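Local coordinates for protein iron superoxide dismutase (Trypanosoma cruzi, PDB 2GPC) that probably catalyses the dismutation of superoxide into oxygen and hydrogen peroxide, cycling electrons through a single protein-bound iron ion, at residues Pro5-Pro8 against Trp9-Gly13; Leu26-Lys30 against His31-Tyr35; Ile54-Ile57 against Ile58-Glu61; Pro64-Asn67 against Leu68-Ile72; Asn186-Asn189 against Val190-Leu194. All coordinates share one frame; numbering follows the deposited sequence. Where two conformers were deposited one is given.

How the contacts relate
The five contacts follow one another along the chain. Contacts 1 to 4 belong to the alpha-hairpin domain, and contact 5 lies in the C-terminal domain, at the end of the chain. Contact 1 is a loop lying on helix 21-44, which carries contact 2; their centres are about 13 Å apart. Contact 4, on helix 63-80, also has its centre about 13 Å from that of contact 2, and the bond from His-32 NE2 to Ile-72 O ties these two helices together. Contact 3, on the short helix 54-60, packs on contact 4 with centres about 9 Å apart. The centre of contact 5 is about 24 Å from those of contacts 2 and 4, across the centre of the chain. Contacts 2 and 4 both touch the second subunit, and contact 2 supplies an iron ligand.

Contact 1 of 5, residues Pro5-Pro8 against Trp9-Gly13; sequences PPLP and WGYDG
Residues 5-8 and 9-13 form one continuous loop without helix or strand, with the CA atoms of Leu-7 and Gly-10 5.2 Å apart. Gly-10 has a positive phi of 80°. From it a type I beta turn runs to Gly-13, closed by the bond from Gly-13 N to Gly-10 O. Leu-7 is the buried residue here. With CG anti to the carbonyl carbon (chi1 -69°), its CD1 sits over one face of the Tyr-11 ring, 4.2 Å from the centroid, and its CD2 meets Trp-9 CH2 at 4.0 Å. Pro-8 and Trp-9 lie side by side. Pro-8 CD stands over the five-membered ring of the indole, 4.0 Å from its centroid, while Pro-8 CB touches Trp-9 CD1 at 3.7 Å. The polar ends bond outside the loop: Trp-9 NE1 to Trp-79 O, and Tyr-11 OH to Asp-29 on helix 21-44. The contact between the halves is thus apolar, made of CH-pi and methyl packing, while polar bonds attach this N-terminal loop to the alpha-hairpin.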
loop_
_atom_site.group_PDB
_atom_site.type_symbol
_atom_site.label_atom_id
_atom_site.label_comp_id
_atom_site.label_asym_id
_atom_site.label_seq_id
_atom_site.Cartn_x
_atom_site.Cartn_y
_atom_site.Cartn_z
ATOM N N PRO A 5 -13.896 16.961 9.665
ATOM C CA PRO A 5 -15.250 17.292 9.224
ATOM C C PRO A 5 -15.984 16.027 8.750
ATOM O O PRO A 5 -15.321 15.063 8.354
ATOM C CB PRO A 5 -15.029 18.265 8.057
ATOM C CG PRO A 5 -13.577 18.632 8.072
ATOM C CD PRO A 5 -12.861 17.571 8.808
ATOM N N PRO A 6 -17.315 16.020 8.809
ATOM C CA PRO A 6 -18.088 14.913 8.244
ATOM C C PRO A 6 -17.867 14.808 6.733
ATOM O O PRO A 6 -17.452 15.782 6.089
ATOM C CB PRO A 6 -19.561 15.280 8.564
ATOM C CG PRO A 6 -19.570 16.695 9.028
ATOM C CD PRO A 6 -18.174 17.047 9.429
ATOM N N LEU A 7 -18.127 13.629 6.181
ATOM C CA LEU A 7 -18.215 13.465 4.733
ATOM C C LEU A 7 -19.120 14.570 4.183
ATOM O O LEU A 7 -20.186 14.819 4.750
ATOM C CB LEU A 7 -18.772 12.084 4.380
ATOM C CG LEU A 7 -17.885 10.863 4.670
ATOM C CD1 LEU A 7 -18.682 9.574 4.468
ATOM C CD2 LEU A 7 -16.624 10.838 3.805
ATOM N N PRO A 8 -18.716 15.254 3.105
ATOM C CA PRO A 8 -19.558 16.324 2.561
ATOM C C PRO A 8 -20.913 15.818 2.053
ATOM O O PRO A 8 -21.876 16.576 2.086
ATOM C CB PRO A 8 -18.715 16.892 1.408
ATOM C CG PRO A 8 -17.313 16.470 1.705
ATOM C CD PRO A 8 -17.472 15.099 2.325
ATOM N N TRP A 9 -20.987 14.551 1.645
ATOM C CA TRP A 9 -22.160 14.010 0.950
ATOM C C TRP A 9 -22.736 12.744 1.624
ATOM O O TRP A 9 -23.592 12.065 1.060
ATOM C CB TRP A 9 -21.818 13.763 -0.544
ATOM C CG TRP A 9 -20.357 13.568 -0.776
ATOM C CD1 TRP A 9 -19.482 14.464 -1.324
ATOM C CD2 TRP A 9 -19.577 12.412 -0.428
ATOM N NE1 TRP A 9 -18.213 13.939 -1.332
ATOM C CE2 TRP A 9 -18.243 12.678 -0.795
ATOM C CE3 TRP A 9 -19.875 11.176 0.152
ATOM C CZ2 TRP A 9 -17.212 11.756 -0.606
ATOM C CZ3 TRP A 9 -18.849 10.253 0.340
ATOM C CH2 TRP A 9 -17.535 10.547 -0.043
ATOM N N GLY A 10 -22.279 12.443 2.839
ATOM C CA GLY A 10 -22.803 11.332 3.614
ATOM C C GLY A 10 -22.240 9.992 3.186
ATOM O O GLY A 10 -21.738 9.849 2.072
ATOM N N TYR A 11 -22.353 8.998 4.059
ATOM C CA TYR A 11 -21.771 7.676 3.819
ATOM C C TYR A 11 -22.218 7.019 2.497
ATOM O O TYR A 11 -21.402 6.391 1.812
ATOM C CB TYR A 11 -22.067 6.738 5.006
ATOM C CG TYR A 11 -21.343 7.079 6.295
ATOM C CD1 TYR A 11 -21.971 7.795 7.305
ATOM C CD2 TYR A 11 -20.029 6.674 6.505
ATOM C CE1 TYR A 11 -21.308 8.092 8.497
ATOM C CE2 TYR A 11 -19.359 6.975 7.671
ATOM C CZ TYR A 11 -20.002 7.673 8.675
ATOM O OH TYR A 11 -19.335 7.968 9.845
ATOM N N ASP A 12 -23.490 7.157 2.127
ATOM C CA ASP A 12 -23.992 6.548 0.886
ATOM C C ASP A 12 -24.094 7.498 -0.321
ATOM O O ASP A 12 -24.666 7.145 -1.353
ATOM C CB ASP A 12 -25.336 5.840 1.128
ATOM C CG ASP A 12 -26.490 6.803 1.368
ATOM O OD1 ASP A 12 -26.337 8.035 1.157
ATOM O OD2 ASP A 12 -27.598 6.401 1.791
ATOM N N GLY A 13 -23.530 8.694 -0.192
ATOM C CA GLY A 13 -23.674 9.731 -1.198
ATOM C C GLY A 13 -23.125 9.425 -2.587
ATOM O O GLY A 13 -23.614 9.994 -3.566
#

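Contact 2 of 5, residues Leu26-Lys30 against His31-Tyr35; sequences LHYDK and HHQGY. With FE2 (Fe (II) ion), chain C.
His-27 and His-31 lie one turn apart on helix 21-44, and their side chains cross at about a right angle. His-31 CB meets the edge of the His-27 ring, 4.1 Å from CD2. The His-27 CG is anti to its own N (chi1 -162°), which carries NE2 to the iron at 2.1 Å. The backbone widens here into a pi-type turn: His-32 N bonds His-27 O at 3.0 Å, and Gln-33 N bonds Tyr-28 O at 2.9 Å. This is the first helix of the iron superoxide dismutase alpha-hairpin. His-75, Asp-160, His-164 and a water complete the iron site. The His-31 ring stacks on His-164, and its NE2 bonds Tyr-167 OH of the second subunit, so this helix face joins metal site and dimer contact. On the buried side, the Tyr-28 and His-32 rings meet obliquely with planes at 90°, His-32 ND1 lying 3.9 Å from Tyr-28 CD1. His-32 NE2 bonds Ile-72 O and ND1 bonds Trp-79 NE1, so both ring nitrogens are satisfied. Tyr-28 OH bonds Pro-5 O. On the looser side a water donates to Asp-29 OD1 at 2.7 Å, which Tyr-11 OH also bonds, and accepts a weak bond from Gln-33 NE2.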
loop_
_atom_site.group_PDB
_atom_site.type_symbol
_atom_site.label_atom_id
_atom_site.label_comp_id
_atom_site.label_asym_id
_atom_site.label_seq_id
_atom_site.Cartn_x
_atom_site.Cartn_y
_atom_site.Cartn_z
ATOM N N LEU A 26 -15.995 2.115 5.757
ATOM C CA LEU A 26 -14.725 1.572 6.227
ATOM C C LEU A 26 -13.621 2.603 6.052
ATOM O O LEU A 26 -12.839 2.851 6.966
ATOM C CB LEU A 26 -14.364 0.283 5.481
ATOM C CG LEU A 26 -15.189 -0.952 5.837
ATOM C CD1 LEU A 26 -14.979 -1.990 4.764
ATOM C CD2 LEU A 26 -14.839 -1.515 7.212
ATOM N N HIS A 27 -13.561 3.211 4.873
ATOM C CA HIS A 27 -12.503 4.172 4.570
ATOM C C HIS A 27 -12.542 5.376 5.544
ATOM O O HIS A 27 -11.505 5.782 6.063
ATOM C CB HIS A 27 -12.589 4.583 3.090
ATOM C CG HIS A 27 -11.345 5.209 2.542
ATOM N ND1 HIS A 27 -11.286 5.715 1.263
ATOM C CD2 HIS A 27 -10.114 5.405 3.083
ATOM C CE1 HIS A 27 -10.074 6.202 1.038
ATOM N NE2 HIS A 27 -9.345 6.028 2.127
ATOM N N TYR A 28 -13.733 5.882 5.856
ATOM C CA TYR A 28 -13.877 7.050 6.727
ATOM C C TYR A 28 -13.802 6.685 8.212
ATOM O O TYR A 28 -13.026 7.275 8.961
ATOM C CB TYR A 28 -15.204 7.786 6.435
ATOM C CG TYR A 28 -15.378 9.072 7.211
ATOM C CD1 TYR A 28 -14.863 10.275 6.725
ATOM C CD2 TYR A 28 -16.037 9.089 8.438
ATOM C CE1 TYR A 28 -15.004 11.459 7.432
ATOM C CE2 TYR A 28 -16.191 10.280 9.162
ATOM C CZ TYR A 28 -15.666 11.463 8.652
ATOM O OH TYR A 28 -15.800 12.653 9.347
ATOM N N ASP A 29 -14.615 5.726 8.642
ATOM C CA ASP A 29 -14.714 5.382 10.067
ATOM C C ASP A 29 -13.483 4.637 10.587
ATOM O O ASP A 29 -13.079 4.845 11.733
ATOM C CB ASP A 29 -15.954 4.519 10.371
ATOM C CG ASP A 29 -17.266 5.304 10.358
ATOM O OD1 ASP A 29 -17.286 6.570 10.338
ATOM O OD2 ASP A 29 -18.348 4.694 10.389
ATOM N N LYS A 30 -12.917 3.744 9.778
ATOM C CA LYS A 30 -11.757 2.970 10.220
ATOM C C LYS A 30 -10.437 3.676 9.897
ATOM O O LYS A 30 -9.639 3.960 10.808
ATOM C CB LYS A 30 -11.770 1.554 9.641
ATOM C CG LYS A 30 -13.010 0.713 9.982
ATOM C CD LYS A 30 -13.265 0.629 11.492
ATOM C CE LYS A 30 -14.399 -0.336 11.815
ATOM N NZ LYS A 30 -14.673 -0.342 13.283
ATOM N N HIS A 31 -10.196 3.971 8.622
ATOM C CA HIS A 31 -8.916 4.552 8.226
ATOM C C HIS A 31 -8.809 6.020 8.622
ATOM O O HIS A 31 -7.915 6.377 9.369
ATOM C CB HIS A 31 -8.630 4.334 6.722
ATOM C CG HIS A 31 -8.472 2.894 6.359
ATOM N ND1 HIS A 31 -7.297 2.205 6.565
ATOM C CD2 HIS A 31 -9.351 1.996 5.856
ATOM C CE1 HIS A 31 -7.459 0.945 6.203
ATOM N NE2 HIS A 31 -8.696 0.789 5.770
ATOM N N HIS A 32 -9.732 6.859 8.168
ATOM C CA HIS A 32 -9.599 8.299 8.378
ATOM C C HIS A 32 -9.715 8.656 9.862
ATOM O O HIS A 32 -8.849 9.346 10.408
ATOM C CB HIS A 32 -10.622 9.063 7.545
ATOM C CG HIS A 32 -10.280 10.508 7.334
ATOM N ND1 HIS A 32 -11.129 11.381 6.689
ATOM C CD2 HIS A 32 -9.185 11.232 7.671
ATOM C CE1 HIS A 32 -10.577 12.582 6.644
ATOM N NE2 HIS A 32 -9.395 12.519 7.233
ATOM N N GLN A 33 -10.757 8.158 10.525
ATOM C CA GLN A 33 -10.935 8.441 11.951
ATOM C C GLN A 33 -9.860 7.788 12.792
ATOM O O GLN A 33 -9.505 8.309 13.847
ATOM C CB GLN A 33 -12.322 8.028 12.449
ATOM C CG GLN A 33 -13.426 8.949 11.931
ATOM C CD GLN A 33 -13.639 10.207 12.765
ATOM O OE1 GLN A 33 -12.735 10.671 13.486
ATOM N NE2 GLN A 33 -14.837 10.783 12.648
ATOM N N GLY A 34 -9.350 6.655 12.326
ATOM C CA GLY A 34 -8.277 5.949 13.003
ATOM C C GLY A 34 -7.023 6.801 13.081
ATOM O O GLY A 34 -6.348 6.802 14.107
ATOM N N TYR A 35 -6.716 7.527 12.004
ATOM C CA TYR A 35 -5.587 8.453 12.012
ATOM C C TYR A 35 -5.808 9.565 13.037
ATOM O O TYR A 35 -4.881 9.968 13.738
ATOM C CB TYR A 35 -5.356 9.055 10.620
ATOM C CG TYR A 35 -4.864 8.070 9.586
ATOM C CD1 TYR A 35 -3.712 7.322 9.809
ATOM C CD2 TYR A 35 -5.534 7.893 8.378
ATOM C CE1 TYR A 35 -3.235 6.431 8.870
ATOM C CE2 TYR A 35 -5.057 6.987 7.419
ATOM C CZ TYR A 35 -3.903 6.271 7.681
ATOM O OH TYR A 35 -3.419 5.371 6.775
HETATM FE FE FE2 C . -7.216 6.202 2.304
HETATM O O HOH W 1 -16.507 8.323 12.240
HETATM O O HOH W 2 -4.977 6.496 2.088
#

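Contact 3 of 5, residues Ile54-Ile57 against Ile58-Glu61; sequences IEEI and IRTE
Ile-54 meets Ile-58 one turn on along the short helix 54-60, which lies against helix 63-80 in the alpha-hairpin domain. Ile-54 CG2 touches Ile-58 CD1 at 3.7 Å, and Ile-58 continues onto Phe-66 and Ala-69 of the longer helix. Glu-55 reaches out with its chain extended beyond CG. Its OE1 makes a long salt bridge to Arg-59 NH1 at 3.5 Å, with carboxylate and guanidinium planes 87° apart. The arginine bends at chi3 (-55°) and folds back, bringing one guanidinium face over Glu-55 O and Glu-56 CA. The Glu-56 carbonyl is gripped by a side chain: Thr-60 OG1 donates to Glu-56 O at 2.8 Å, from 38° above the carbonyl plane. Thr-60 N adds a weak bond to the same oxygen. In one of its two conformers the Glu-56 carboxylate bonds Ser-53 N, near the start of the helix. Ile-57 packs its CG2 on CG of Glu-61, whose carboxylate pairs with Lys-52. The backbone closes the last turn, Glu-61 N donating to Ile-57 O at 2.9 Å.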
loop_
_atom_site.group_PDB
_atom_site.type_symbol
_atom_site.label_atom_id
_atom_site.label_comp_id
_atom_site.label_asym_id
_atom_site.label_seq_id
_atom_site.Cartn_x
_atom_site.Cartn_y
_atom_site.Cartn_z
ATOM N N ILE A 54 -3.049 20.707 12.102
ATOM C CA ILE A 54 -2.707 19.623 11.184
ATOM C C ILE A 54 -1.665 20.109 10.191
ATOM O O ILE A 54 -0.660 19.437 9.969
ATOM C CB ILE A 54 -3.975 19.113 10.444
ATOM C CG1 ILE A 54 -4.912 18.389 11.419
ATOM C CG2 ILE A 54 -3.617 18.182 9.270
ATOM C CD1 ILE A 54 -4.317 17.140 12.047
ATOM N N GLU A 55 -1.896 21.282 9.609
ATOM C CA GLU A 55 -0.986 21.826 8.597
ATOM C C GLU A 55 0.388 22.142 9.182
ATOM O O GLU A 55 1.401 21.883 8.542
ATOM C CB GLU A 55 -1.599 23.050 7.910
ATOM C CG GLU A 55 -2.702 22.696 6.916
ATOM C CD GLU A 55 -3.176 23.882 6.081
ATOM O OE1 GLU A 55 -2.414 24.862 5.917
ATOM O OE2 GLU A 55 -4.324 23.837 5.580
ATOM N N GLU A 56 0.422 22.654 10.414
ATOM C CA GLU A 56 1.676 22.995 11.075
ATOM C C GLU A 56 2.501 21.729 11.279
ATOM O O GLU A 56 3.712 21.728 11.087
ATOM C CB GLU A 56 1.410 23.706 12.417
ATOM C CG GLU A 56 1.384 25.230 12.312
ATOM C CD GLU A 56 0.391 25.922 13.239
ATOM O OE1 GLU A 56 0.108 25.428 14.356
ATOM O OE2 GLU A 56 -0.095 27.005 12.848
ATOM N N ILE A 57 1.826 20.648 11.672
ATOM C CA ILE A 57 2.478 19.363 11.865
ATOM C C ILE A 57 3.067 18.824 10.548
ATOM O O ILE A 57 4.185 18.293 10.524
ATOM C CB ILE A 57 1.492 18.320 12.472
ATOM C CG1 ILE A 57 1.114 18.682 13.911
ATOM C CG2 ILE A 57 2.116 16.937 12.442
ATOM C CD1 ILE A 57 -0.061 17.883 14.466
ATOM N N ILE A 58 2.310 18.929 9.467
ATOM C CA ILE A 58 2.761 18.434 8.171
ATOM C C ILE A 58 4.044 19.179 7.728
ATOM O O ILE A 58 4.955 18.586 7.149
ATOM C CB ILE A 58 1.623 18.570 7.121
ATOM C CG1 ILE A 58 0.474 17.605 7.446
ATOM C CG2 ILE A 58 2.131 18.272 5.709
ATOM C CD1 ILE A 58 -0.842 17.934 6.790
ATOM N N ARG A 59 4.106 20.470 8.033
ATOM C CA ARG A 59 5.209 21.327 7.594
ATOM C C ARG A 59 6.479 21.190 8.437
ATOM O O ARG A 59 7.578 21.420 7.930
ATOM C CB ARG A 59 4.756 22.789 7.588
ATOM C CG ARG A 59 3.746 23.104 6.500
ATOM C CD ARG A 59 3.520 24.593 6.253
ATOM N NE ARG A 59 3.133 25.309 7.472
ATOM C CZ ARG A 59 1.895 25.716 7.771
ATOM N NH1 ARG A 59 0.878 25.505 6.939
ATOM N NH2 ARG A 59 1.682 26.350 8.923
ATOM N N THR A 60 6.335 20.803 9.708
ATOM C CA THR A 60 7.443 20.869 10.676
ATOM C C THR A 60 7.856 19.546 11.315
ATOM O O THR A 60 8.898 19.485 11.969
ATOM C CB THR A 60 7.098 21.856 11.814
ATOM O OG1 THR A 60 5.991 21.363 12.584
ATOM C CG2 THR A 60 6.623 23.206 11.269
ATOM N N GLU A 61 7.054 18.496 11.164
ATOM C CA GLU A 61 7.364 17.216 11.793
ATOM C C GLU A 61 7.639 16.146 10.733
ATOM O O GLU A 61 7.351 16.337 9.550
ATOM C CB GLU A 61 6.220 16.758 12.708
ATOM C CG GLU A 61 5.816 17.734 13.816
ATOM C CD GLU A 61 6.742 17.725 15.034
ATOM O OE1 GLU A 61 7.502 16.745 15.250
ATOM O OE2 GLU A 61 6.706 18.718 15.785
#

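Contact 4 of 5, residues Pro64-Asn67 against Leu68-Ile72; sequences PIFN and LAAQI
Phe-66 and Ala-70 meet one turn apart on helix 63-80, the second long helix of the alpha-hairpin domain. The Phe-66 CG is anti to the backbone N (chi1 170°), and the ring lies beside the next turn of helix. Ala-70 CB sits over one ring face, offset toward the rim, 3.8 Å from Phe-66 CE2. The same pair shares a short backbone bond, Ala-70 N to Phe-66 O at 2.8 Å. The phenyl ring also packs on Thr-149. Asn-67 OD1 comes to the edge of the Phe-66 ring, in its plane. Leu-68 lays its CG against the carbonyl of Pro-64, 3.5 Å from the O, and its side chain goes on to Tyr-35 of helix 21-44. Ala-69 is small, and helix 54-60 packs on it through Ile-57. On the far side of the helix turn, Ile-65 rests on Leu-39 of helix 21-44. Gln-71 is buried. Its amide is held at both ends, NE2 by Tyr-35 OH and OE1 by Trp-124 NE1, with Phe-120 of the second subunit packed nearby. Its side chain lies about 5 Å from the iron, so these bonds probably fix the turn of the amide near the metal. The Gln-71 side chain bends at chi2 (-68°), and Gln-71 CG lies 3.0 Å from Asn-67 O.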
loop_
_atom_site.group_PDB
_atom_site.type_symbol
_atom_site.label_atom_id
_atom_site.label_comp_id
_atom_site.label_asym_id
_atom_site.label_seq_id
_atom_site.Cartn_x
_atom_site.Cartn_y
_atom_site.Cartn_z
ATOM N N PRO A 64 6.487 8.896 11.829
ATOM C CA PRO A 64 5.099 8.512 12.142
ATOM C C PRO A 64 4.118 9.650 12.470
ATOM O O PRO A 64 2.970 9.584 12.053
ATOM C CB PRO A 64 5.263 7.568 13.332
ATOM C CG PRO A 64 6.625 6.939 13.112
ATOM C CD PRO A 64 7.466 8.055 12.550
ATOM N N ILE A 65 4.557 10.675 13.187
ATOM C CA ILE A 65 3.678 11.799 13.484
ATOM C C ILE A 65 3.262 12.567 12.220
ATOM O O ILE A 65 2.094 12.927 12.066
ATOM C CB ILE A 65 4.315 12.731 14.554
ATOM C CG1 ILE A 65 3.236 13.593 15.186
ATOM C CG2 ILE A 65 5.422 13.574 13.984
ATOM C CD1 ILE A 65 2.325 12.773 16.119
ATOM N N PHE A 66 4.217 12.803 11.320
ATOM C CA PHE A 66 3.911 13.380 10.013
ATOM C C PHE A 66 2.869 12.526 9.286
ATOM O O PHE A 66 1.889 13.056 8.790
ATOM C CB PHE A 66 5.173 13.505 9.151
ATOM C CG PHE A 66 4.891 13.877 7.724
ATOM C CD1 PHE A 66 4.866 15.207 7.332
ATOM C CD2 PHE A 66 4.625 12.898 6.778
ATOM C CE1 PHE A 66 4.605 15.540 6.017
ATOM C CE2 PHE A 66 4.367 13.235 5.472
ATOM C CZ PHE A 66 4.339 14.554 5.096
ATOM N N ASN A 67 3.084 11.214 9.238
ATOM C CA ASN A 67 2.184 10.317 8.504
ATOM C C ASN A 67 0.719 10.430 8.960
ATOM O O ASN A 67 -0.193 10.383 8.136
ATOM C CB ASN A 67 2.635 8.852 8.607
ATOM C CG ASN A 67 4.000 8.585 7.967
ATOM O OD1 ASN A 67 4.507 9.367 7.137
ATOM N ND2 ASN A 67 4.598 7.441 8.340
ATOM N N LEU A 68 0.502 10.569 10.268
ATOM C CA LEU A 68 -0.839 10.686 10.810
ATOM C C LEU A 68 -1.493 12.000 10.377
ATOM O O LEU A 68 -2.592 11.989 9.861
ATOM C CB LEU A 68 -0.827 10.585 12.344
ATOM C CG LEU A 68 -0.348 9.251 12.941
ATOM C CD1 LEU A 68 -0.246 9.344 14.465
ATOM C CD2 LEU A 68 -1.247 8.101 12.512
ATOM N N ALA A 69 -0.811 13.122 10.587
ATOM C CA ALA A 69 -1.358 14.434 10.221
ATOM C C ALA A 69 -1.579 14.546 8.713
ATOM O O ALA A 69 -2.599 15.051 8.257
ATOM C CB ALA A 69 -0.426 15.543 10.692
ATOM N N ALA A 70 -0.617 14.067 7.940
ATOM C CA ALA A 70 -0.713 14.134 6.482
ATOM C C ALA A 70 -1.852 13.280 5.952
ATOM O O ALA A 70 -2.541 13.681 5.021
ATOM C CB ALA A 70 0.586 13.727 5.845
ATOM N N GLN A 71 -2.049 12.104 6.534
ATOM C CA GLN A 71 -3.129 11.227 6.102
ATOM C C GLN A 71 -4.479 11.849 6.430
ATOM O O GLN A 71 -5.424 11.697 5.677
ATOM C CB GLN A 71 -3.021 9.833 6.717
ATOM C CG GLN A 71 -1.930 8.956 6.094
ATOM C CD GLN A 71 -2.230 8.565 4.662
ATOM O OE1 GLN A 71 -1.992 9.346 3.753
ATOM N NE2 GLN A 71 -2.753 7.355 4.460
ATOM N N ILE A 72 -4.558 12.562 7.546
ATOM C CA ILE A 72 -5.770 13.283 7.906
ATOM C C ILE A 72 -6.092 14.385 6.890
ATOM O O ILE A 72 -7.227 14.497 6.424
ATOM C CB ILE A 72 -5.651 13.845 9.345
ATOM C CG1 ILE A 72 -5.719 12.689 10.354
ATOM C CG2 ILE A 72 -6.761 14.846 9.634
ATOM C CD1 ILE A 72 -5.281 13.056 11.762
#

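Contact 5 of 5, residues Asn186-Asn189 against Val190-Leu194; sequences NWKN and VERQL
Asn-189 O is gripped twice by Gln-193, by the backbone N at 3.2 Å and more weakly by the side-chain NE2 at 3.3 Å. The glutamine chain bends at chi2 (-48°), which folds its amide back over the carbonyl. Arg-192 also turns back along the helix, with a bend at chi3 (-69°). Its guanidinium lies with one face over Lys-188 O, which is 3.8 Å from the plane and above its centre. A water at the edge of this group links Arg-192 NH2 (3.0 Å), Lys-188 NZ (2.7 Å) and Asn-186 ND2, accepting from each. Lys-188 NZ and Arg-192 NH1, of like charge, are 4.3 Å apart, and the water probably eases their repulsion. Val-190 is buried. It points the same way as Trp-187, and Val-190 CG2 meets the indole CE3 of Trp-187 at 3.9 Å. Val-190 packs further on Leu-156 and Leu-157 of strand 153-160, while Trp-187 NE1 bonds Gly-88 O. At the start of the helix, Asn-186 OD1 accepts a weak bond from Asn-189 N. This is an asparagine N-cap on the closing helix of the C-terminal alpha+beta domain of iron superoxide dismutases.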
loop_
_atom_site.group_PDB
_atom_site.type_symbol
_atom_site.label_atom_id
_atom_site.label_comp_id
_atom_site.label_asym_id
_atom_site.label_seq_id
_atom_site.Cartn_x
_atom_site.Cartn_y
_atom_site.Cartn_z
ATOM N N ASN A 186 -15.103 16.662 -8.264
ATOM C CA ASN A 186 -15.776 17.882 -7.855
ATOM C C ASN A 186 -15.034 19.091 -8.423
ATOM O O ASN A 186 -14.170 19.677 -7.765
ATOM C CB ASN A 186 -15.829 17.935 -6.318
ATOM C CG ASN A 186 -16.702 19.048 -5.799
ATOM O OD1 ASN A 186 -17.116 19.928 -6.546
ATOM N ND2 ASN A 186 -16.985 19.018 -4.499
ATOM N N TRP A 187 -15.369 19.457 -9.659
ATOM C CA TRP A 187 -14.736 20.618 -10.299
ATOM C C TRP A 187 -15.008 21.919 -9.539
ATOM O O TRP A 187 -14.208 22.839 -9.604
ATOM C CB TRP A 187 -15.167 20.747 -11.766
ATOM C CG TRP A 187 -14.749 19.563 -12.560
ATOM C CD1 TRP A 187 -15.563 18.649 -13.146
ATOM C CD2 TRP A 187 -13.407 19.108 -12.785
ATOM N NE1 TRP A 187 -14.815 17.672 -13.760
ATOM C CE2 TRP A 187 -13.486 17.929 -13.555
ATOM C CE3 TRP A 187 -12.142 19.599 -12.448
ATOM C CZ2 TRP A 187 -12.355 17.228 -13.978
ATOM C CZ3 TRP A 187 -11.019 18.901 -12.860
ATOM C CH2 TRP A 187 -11.132 17.732 -13.619
ATOM N N LYS A 188 -16.126 21.990 -8.821
ATOM C CA LYS A 188 -16.420 23.168 -7.997
ATOM C C LYS A 188 -15.342 23.355 -6.922
ATOM O O LYS A 188 -14.869 24.477 -6.685
ATOM C CB LYS A 188 -17.809 23.059 -7.355
ATOM C CG LYS A 188 -18.958 23.139 -8.357
ATOM C CD LYS A 188 -20.252 22.521 -7.840
ATOM C CE LYS A 188 -20.734 23.161 -6.542
ATOM N NZ LYS A 188 -20.599 22.242 -5.365
ATOM N N ASN A 189 -14.936 22.258 -6.285
ATOM C CA ASN A 189 -13.859 22.323 -5.299
ATOM C C ASN A 189 -12.520 22.704 -5.915
ATOM O O ASN A 189 -11.787 23.505 -5.349
ATOM C CB ASN A 189 -13.712 21.010 -4.534
ATOM C CG ASN A 189 -12.902 21.174 -3.259
ATOM O OD1 ASN A 189 -11.792 20.643 -3.134
ATOM N ND2 ASN A 189 -13.458 21.899 -2.302
ATOM N N VAL A 190 -12.214 22.147 -7.083
ATOM C CA VAL A 190 -10.992 22.492 -7.799
ATOM C C VAL A 190 -10.944 24.008 -8.063
ATOM O O VAL A 190 -9.927 24.655 -7.810
ATOM C CB VAL A 190 -10.858 21.698 -9.131
ATOM C CG1 VAL A 190 -9.608 22.114 -9.901
ATOM C CG2 VAL A 190 -10.841 20.189 -8.868
ATOM N N GLU A 191 -12.050 24.566 -8.536
ATOM C CA GLU A 191 -12.124 25.995 -8.814
ATOM C C GLU A 191 -11.854 26.828 -7.560
ATOM O O GLU A 191 -11.166 27.830 -7.634
ATOM C CB GLU A 191 -13.486 26.363 -9.394
ATOM C CG GLU A 191 -13.575 27.809 -9.853
ATOM C CD GLU A 191 -14.863 28.121 -10.591
ATOM O OE1 GLU A 191 -15.682 27.207 -10.800
ATOM O OE2 GLU A 191 -15.063 29.297 -10.963
ATOM N N ARG A 192 -12.389 26.396 -6.420
ATOM C CA ARG A 192 -12.163 27.065 -5.132
ATOM C C ARG A 192 -10.697 27.094 -4.687
ATOM O O ARG A 192 -10.284 28.001 -3.961
ATOM C CB ARG A 192 -12.986 26.379 -4.039
ATOM C CG ARG A 192 -14.461 26.782 -4.016
ATOM C CD ARG A 192 -15.211 26.260 -2.784
ATOM N NE ARG A 192 -15.364 24.802 -2.810
ATOM C CZ ARG A 192 -16.467 24.140 -3.190
ATOM N NH1 ARG A 192 -17.566 24.776 -3.586
ATOM N NH2 ARG A 192 -16.475 22.812 -3.162
ATOM N N GLN A 193 -9.927 26.093 -5.096
ATOM C CA GLN A 193 -8.507 25.999 -4.730
ATOM C C GLN A 193 -7.550 26.792 -5.631
ATOM O O GLN A 193 -6.380 26.945 -5.282
ATOM C CB GLN A 193 -8.044 24.538 -4.748
ATOM C CG GLN A 193 -8.923 23.561 -3.990
ATOM C CD GLN A 193 -9.279 24.027 -2.602
ATOM O OE1 GLN A 193 -8.400 24.423 -1.836
ATOM N NE2 GLN A 193 -10.570 23.969 -2.264
ATOM N N LEU A 194 -8.019 27.238 -6.796
ATOM C CA LEU A 194 -7.164 27.937 -7.768
ATOM C C LEU A 194 -6.484 29.169 -7.184
ATOM O O LEU A 194 -7.123 29.937 -6.456
ATOM C CB LEU A 194 -7.964 28.377 -8.994
ATOM C CG LEU A 194 -8.314 27.329 -10.041
ATOM C CD1 LEU A 194 -9.082 27.982 -11.164
ATOM C CD2 LEU A 194 -7.065 26.644 -10.573
ATOM O OXT LEU A 194 -5.300 29.371 -7.485
HETATM O O HOH W 3 -18.916 21.071 -3.547
HETATM O O HOH W 4 -15.637 24.783 -12.075
#